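Long-range contact in TCP pilus virulence regulatory protein (Vibrio cholerae, PDB 4MLO), which activates transcription of virulence genes as an AraC-family regulator, probably by binding DNA, and holds a palmitoleic acid in its cupin-like N-terminal domain: residues T19-F33 / I58-T72. Numbering follows the deposited sequence.
Sequences TYIFNNLYINDYKMF and IILLKKNSIQRFSLT. With PAM (palmitoleic acid), chain E.
The phenyl ring of F33 lies flat over I59, whose CB sits 3.7 Å from the ring centroid in a CH-pi contact, while C7 of palmitoleic acid presses on the opposite face. This is the cupin-like beta sandwich of ToxT at work: each segment leaves one sheet and enters the other, so strands 31-33 and 58-61 pair antiparallel on one wall, 19-22 and 66-72 on the other, with the lipid between. With CG between backbone N and carbonyl carbon (chi1 71°), the ring of F33 is swung over the neighbouring strand, onto I59. F69 has the same first torsion and receives CD2 of F22 over one face, 3.6 Å from its CZ; the two ring planes are inclined at 44°, and C8 of the fatty acid approaches the F69 edge. At the polar end of the pocket, K31 bends at its last torsion to give NZ a 2.9 Å hydrogen bond to O2 of the ligand; K31 NZ also bonds T85, and K230 and Y12 bind the fatty acid as well. N24 and L25 both face Q67 in a G1 bulge where strand 19-26 turns its corner. Where the two segments pass from one sheet to the other, a type II turn from K62 to S65 docks on I27, whose O accepts from N64 N at 2.8 Å. Beside it, Y30 carries CB of K63 over its ring centre, and the Y26 hydroxyl donates to OD1 of N64 at 2.7 Å, nearly along the C=O axis.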
# COMPACT_ATOMS: atom_id res chain seq x y z
N THR A 19 18.51 -4.46 -2.91
CA THR A 19 17.20 -5.00 -3.28
C THR A 19 16.30 -5.08 -2.06
O THR A 19 16.68 -5.66 -1.04
CB THR A 19 17.31 -6.38 -3.92
OG1 THR A 19 18.10 -6.29 -5.11
CG2 THR A 19 15.97 -6.92 -4.30
N TYR A 20 15.11 -4.51 -2.18
CA TYR A 20 14.06 -4.67 -1.19
C TYR A 20 13.10 -5.73 -1.69
O TYR A 20 12.70 -5.71 -2.86
CB TYR A 20 13.32 -3.36 -0.97
CG TYR A 20 14.17 -2.25 -0.38
CD1 TYR A 20 14.02 -0.93 -0.82
CD2 TYR A 20 15.07 -2.51 0.64
CE1 TYR A 20 14.78 0.10 -0.27
CE2 TYR A 20 15.85 -1.48 1.18
CZ TYR A 20 15.69 -0.18 0.72
OH TYR A 20 16.44 0.84 1.26
N ILE A 21 12.70 -6.63 -0.80
CA ILE A 21 11.84 -7.75 -1.15
C ILE A 21 10.70 -7.81 -0.16
O ILE A 21 10.92 -7.91 1.05
CB ILE A 21 12.59 -9.10 -1.13
CG1 ILE A 21 13.79 -9.05 -2.04
CG2 ILE A 21 11.65 -10.23 -1.53
CD1 ILE A 21 14.70 -10.26 -1.82
N PHE A 22 9.47 -7.81 -0.69
CA PHE A 22 8.26 -7.84 0.10
C PHE A 22 7.50 -9.13 -0.19
O PHE A 22 7.30 -9.48 -1.37
CB PHE A 22 7.39 -6.64 -0.21
CG PHE A 22 8.09 -5.36 -0.01
CD1 PHE A 22 8.31 -4.87 1.26
CD2 PHE A 22 8.64 -4.69 -1.09
CE1 PHE A 22 9.00 -3.70 1.46
CE2 PHE A 22 9.34 -3.51 -0.89
CZ PHE A 22 9.51 -3.02 0.38
N ASN A 23 7.04 -9.78 0.88
CA ASN A 23 6.30 -11.04 0.80
C ASN A 23 5.05 -10.93 1.65
O ASN A 23 5.14 -10.81 2.87
CB ASN A 23 7.14 -12.22 1.29
CG ASN A 23 6.40 -13.54 1.17
OD1 ASN A 23 6.03 -13.94 0.08
ND2 ASN A 23 6.20 -14.22 2.27
N ASN A 24 3.87 -10.99 1.01
CA ASN A 24 2.62 -10.91 1.74
C ASN A 24 2.54 -9.60 2.51
O ASN A 24 2.06 -9.54 3.64
CB ASN A 24 2.43 -12.12 2.65
CG ASN A 24 2.06 -13.39 1.84
OD1 ASN A 24 1.71 -13.30 0.65
ND2 ASN A 24 2.18 -14.54 2.48
N LEU A 25 2.89 -8.52 1.82
CA LEU A 25 2.75 -7.15 2.33
C LEU A 25 1.31 -6.68 2.09
O LEU A 25 0.91 -6.48 0.93
CB LEU A 25 3.73 -6.21 1.64
CG LEU A 25 3.72 -4.75 2.10
CD1 LEU A 25 4.26 -4.68 3.54
CD2 LEU A 25 4.46 -3.81 1.13
N TYR A 26 0.57 -6.49 3.18
CA TYR A 26 -0.80 -5.95 3.16
C TYR A 26 -0.77 -4.44 3.01
O TYR A 26 -0.10 -3.73 3.77
CB TYR A 26 -1.56 -6.35 4.44
CG TYR A 26 -2.90 -5.66 4.57
CD1 TYR A 26 -4.00 -6.07 3.84
CD2 TYR A 26 -3.04 -4.59 5.42
CE1 TYR A 26 -5.22 -5.38 3.96
CE2 TYR A 26 -4.19 -3.92 5.52
CZ TYR A 26 -5.27 -4.30 4.79
OH TYR A 26 -6.41 -3.53 4.98
N ILE A 27 -1.52 -3.95 2.04
CA ILE A 27 -1.52 -2.53 1.71
C ILE A 27 -2.71 -1.94 2.46
O ILE A 27 -3.86 -2.11 2.05
CB ILE A 27 -1.60 -2.29 0.20
CG1 ILE A 27 -0.43 -2.97 -0.51
CG2 ILE A 27 -1.60 -0.82 -0.07
CD1 ILE A 27 0.95 -2.53 -0.02
N ASN A 28 -2.44 -1.24 3.57
CA ASN A 28 -3.48 -0.77 4.49
C ASN A 28 -4.25 0.41 3.92
O ASN A 28 -5.42 0.62 4.28
CB ASN A 28 -2.85 -0.36 5.82
CG ASN A 28 -3.89 -0.04 6.85
OD1 ASN A 28 -4.58 -0.92 7.29
ND2 ASN A 28 -4.01 1.24 7.23
N ASP A 29 -3.60 1.21 3.08
CA ASP A 29 -4.17 2.39 2.44
C ASP A 29 -3.55 2.52 1.06
O ASP A 29 -2.48 1.98 0.81
CB ASP A 29 -3.88 3.66 3.25
CG ASP A 29 -4.83 3.80 4.42
OD1 ASP A 29 -6.06 3.89 4.18
OD2 ASP A 29 -4.36 3.78 5.57
N TYR A 30 -4.22 3.24 0.16
CA TYR A 30 -3.69 3.42 -1.19
C TYR A 30 -2.31 4.04 -1.13
O TYR A 30 -2.07 4.95 -0.34
CB TYR A 30 -4.62 4.30 -2.04
CG TYR A 30 -5.91 3.64 -2.33
CD1 TYR A 30 -7.02 3.88 -1.53
CD2 TYR A 30 -6.02 2.72 -3.36
CE1 TYR A 30 -8.24 3.21 -1.78
CE2 TYR A 30 -7.22 2.07 -3.63
CZ TYR A 30 -8.32 2.32 -2.83
OH TYR A 30 -9.50 1.67 -3.07
N LYS A 31 -1.38 3.51 -1.95
CA LYS A 31 0.01 3.98 -1.94
C LYS A 31 0.49 4.29 -3.35
O LYS A 31 0.08 3.66 -4.32
CB LYS A 31 0.97 2.95 -1.30
CG LYS A 31 0.84 2.92 0.20
CD LYS A 31 1.74 1.91 0.83
CE LYS A 31 1.36 1.68 2.26
NZ LYS A 31 1.85 2.79 3.10
N MET A 32 1.41 5.25 -3.45
CA MET A 32 2.08 5.57 -4.69
C MET A 32 3.55 5.70 -4.36
O MET A 32 3.89 6.23 -3.29
CB MET A 32 1.54 6.85 -5.31
CG MET A 32 0.05 6.80 -5.62
SD MET A 32 -0.67 8.42 -6.08
CE MET A 32 0.11 8.69 -7.65
N PHE A 33 4.43 5.18 -5.22
CA PHE A 33 5.85 5.40 -4.95
C PHE A 33 6.62 5.53 -6.26
O PHE A 33 6.15 5.15 -7.33
CB PHE A 33 6.46 4.29 -4.06
CG PHE A 33 6.62 2.95 -4.71
CD1 PHE A 33 5.68 1.95 -4.51
CD2 PHE A 33 7.77 2.64 -5.45
CE1 PHE A 33 5.84 0.69 -5.07
CE2 PHE A 33 7.94 1.38 -6.01
CZ PHE A 33 6.98 0.40 -5.82
N ILE A 58 5.59 6.11 -11.86
CA ILE A 58 4.82 6.02 -10.62
C ILE A 58 4.24 4.61 -10.52
O ILE A 58 3.57 4.14 -11.45
CB ILE A 58 3.68 7.06 -10.59
CG1 ILE A 58 4.18 8.47 -10.85
CG2 ILE A 58 2.92 6.99 -9.25
CD1 ILE A 58 5.16 8.98 -9.83
N ILE A 59 4.45 3.97 -9.36
CA ILE A 59 3.85 2.68 -9.06
C ILE A 59 2.71 2.94 -8.08
O ILE A 59 2.90 3.60 -7.05
CB ILE A 59 4.85 1.69 -8.46
CG1 ILE A 59 6.10 1.60 -9.37
CG2 ILE A 59 4.20 0.34 -8.27
CD1 ILE A 59 5.83 1.04 -10.73
N LEU A 60 1.53 2.43 -8.40
CA LEU A 60 0.37 2.57 -7.55
C LEU A 60 0.03 1.21 -6.97
O LEU A 60 -0.11 0.23 -7.71
CB LEU A 60 -0.82 3.10 -8.35
CG LEU A 60 -0.66 4.50 -8.94
CD1 LEU A 60 0.03 4.45 -10.32
CD2 LEU A 60 -1.99 5.19 -9.03
N LEU A 61 -0.21 1.16 -5.66
CA LEU A 61 -0.57 -0.08 -4.98
C LEU A 61 -1.97 0.05 -4.42
O LEU A 61 -2.28 1.00 -3.70
CB LEU A 61 0.43 -0.43 -3.86
CG LEU A 61 1.91 -0.53 -4.26
CD1 LEU A 61 2.74 -0.87 -3.04
CD2 LEU A 61 2.10 -1.59 -5.33
N LYS A 62 -2.83 -0.93 -4.74
CA LYS A 62 -4.24 -0.85 -4.37
C LYS A 62 -4.44 -1.22 -2.90
O LYS A 62 -3.85 -2.18 -2.38
CB LYS A 62 -5.07 -1.77 -5.25
CG LYS A 62 -6.54 -1.56 -5.08
CD LYS A 62 -7.33 -2.65 -5.74
CE LYS A 62 -7.04 -2.75 -7.18
NZ LYS A 62 -7.99 -3.72 -7.81
N LYS A 63 -5.31 -0.48 -2.24
CA LYS A 63 -5.67 -0.78 -0.86
C LYS A 63 -6.26 -2.18 -0.78
O LYS A 63 -7.01 -2.61 -1.67
CB LYS A 63 -6.69 0.24 -0.35
CG LYS A 63 -6.99 0.10 1.12
CD LYS A 63 -8.11 1.04 1.58
CE LYS A 63 -8.35 0.85 3.06
NZ LYS A 63 -9.54 1.57 3.58
N ASN A 64 -5.89 -2.88 0.29
CA ASN A 64 -6.31 -4.24 0.65
C ASN A 64 -5.68 -5.30 -0.23
O ASN A 64 -6.04 -6.46 -0.15
CB ASN A 64 -7.84 -4.41 0.63
CG ASN A 64 -8.51 -3.58 1.70
OD1 ASN A 64 -8.00 -3.44 2.81
ND2 ASN A 64 -9.63 -2.98 1.35
N SER A 65 -4.71 -4.92 -1.06
CA SER A 65 -4.02 -5.94 -1.81
C SER A 65 -2.94 -6.58 -0.93
O SER A 65 -2.54 -6.04 0.09
CB SER A 65 -3.39 -5.35 -3.08
OG SER A 65 -2.42 -4.35 -2.77
N ILE A 66 -2.48 -7.75 -1.36
CA ILE A 66 -1.40 -8.48 -0.70
C ILE A 66 -0.28 -8.59 -1.72
O ILE A 66 -0.39 -9.34 -2.69
CB ILE A 66 -1.84 -9.87 -0.21
CG1 ILE A 66 -2.96 -9.76 0.81
CG2 ILE A 66 -0.64 -10.65 0.36
CD1 ILE A 66 -2.62 -8.99 2.04
N GLN A 67 0.80 -7.84 -1.49
CA GLN A 67 1.85 -7.66 -2.48
C GLN A 67 3.01 -8.63 -2.29
O GLN A 67 3.39 -8.97 -1.17
CB GLN A 67 2.36 -6.23 -2.42
CG GLN A 67 1.32 -5.16 -2.76
CD GLN A 67 0.98 -5.13 -4.24
OE1 GLN A 67 1.74 -5.58 -5.07
NE2 GLN A 67 -0.17 -4.52 -4.57
N ARG A 68 3.56 -9.08 -3.43
CA ARG A 68 4.80 -9.85 -3.48
C ARG A 68 5.66 -9.29 -4.60
O ARG A 68 5.42 -9.61 -5.77
CB ARG A 68 4.52 -11.34 -3.73
CG ARG A 68 3.67 -11.98 -2.67
CD ARG A 68 3.22 -13.38 -3.06
NE ARG A 68 2.21 -13.83 -2.13
CZ ARG A 68 0.89 -13.70 -2.29
NH1 ARG A 68 0.36 -13.18 -3.39
NH2 ARG A 68 0.10 -14.14 -1.34
N PHE A 69 6.67 -8.50 -4.26
CA PHE A 69 7.48 -7.87 -5.29
C PHE A 69 8.83 -7.51 -4.71
O PHE A 69 9.00 -7.46 -3.49
CB PHE A 69 6.80 -6.64 -5.92
CG PHE A 69 6.71 -5.43 -5.02
CD1 PHE A 69 5.61 -5.25 -4.20
CD2 PHE A 69 7.67 -4.43 -5.05
CE1 PHE A 69 5.48 -4.14 -3.41
CE2 PHE A 69 7.56 -3.30 -4.25
CZ PHE A 69 6.45 -3.14 -3.44
N SER A 70 9.79 -7.32 -5.61
CA SER A 70 11.09 -6.78 -5.27
C SER A 70 11.35 -5.51 -6.06
O SER A 70 10.84 -5.31 -7.18
CB SER A 70 12.19 -7.80 -5.53
OG SER A 70 12.24 -8.09 -6.92
N LEU A 71 12.20 -4.66 -5.49
CA LEU A 71 12.72 -3.46 -6.13
C LEU A 71 14.23 -3.49 -6.01
O LEU A 71 14.77 -3.48 -4.89
CB LEU A 71 12.12 -2.19 -5.51
CG LEU A 71 12.48 -0.89 -6.25
CD1 LEU A 71 11.87 -0.86 -7.65
CD2 LEU A 71 12.06 0.34 -5.46
N THR A 72 14.93 -3.51 -7.15
CA THR A 72 16.39 -3.58 -7.18
C THR A 72 16.95 -2.29 -7.78
O THR A 72 16.54 -1.88 -8.87
CB THR A 72 16.87 -4.78 -8.01
OG1 THR A 72 16.34 -5.99 -7.48
CG2 THR A 72 18.40 -4.85 -8.01
C1 PAM E . 5.58 1.85 3.91
O1 PAM E . 6.13 2.99 3.88
O2 PAM E . 4.34 1.73 4.05
C2 PAM E . 6.41 0.60 3.81
C3 PAM E . 6.00 -0.27 2.62
C4 PAM E . 6.17 0.52 1.32
C5 PAM E . 5.84 -0.31 0.08
C6 PAM E . 5.87 0.55 -1.18
C7 PAM E . 7.25 1.14 -1.46
C8 PAM E . 8.24 0.06 -1.86
C9 PAM E . 9.65 0.62 -2.08
C10 PAM E . 10.47 0.97 -1.09
C11 PAM E . 10.07 0.90 0.37
C12 PAM E . 11.24 0.60 1.31
C13 PAM E . 10.67 0.20 2.67
C14 PAM E . 11.62 -0.56 3.57
C15 PAM E . 12.14 -1.84 2.92
C16 PAM E . 12.56 -2.86 3.95
O HOH W 1 3.91 -15.79 -0.38
O HOH W 2 -7.51 2.19 6.23
O HOH W 3 -9.28 -1.53 -2.45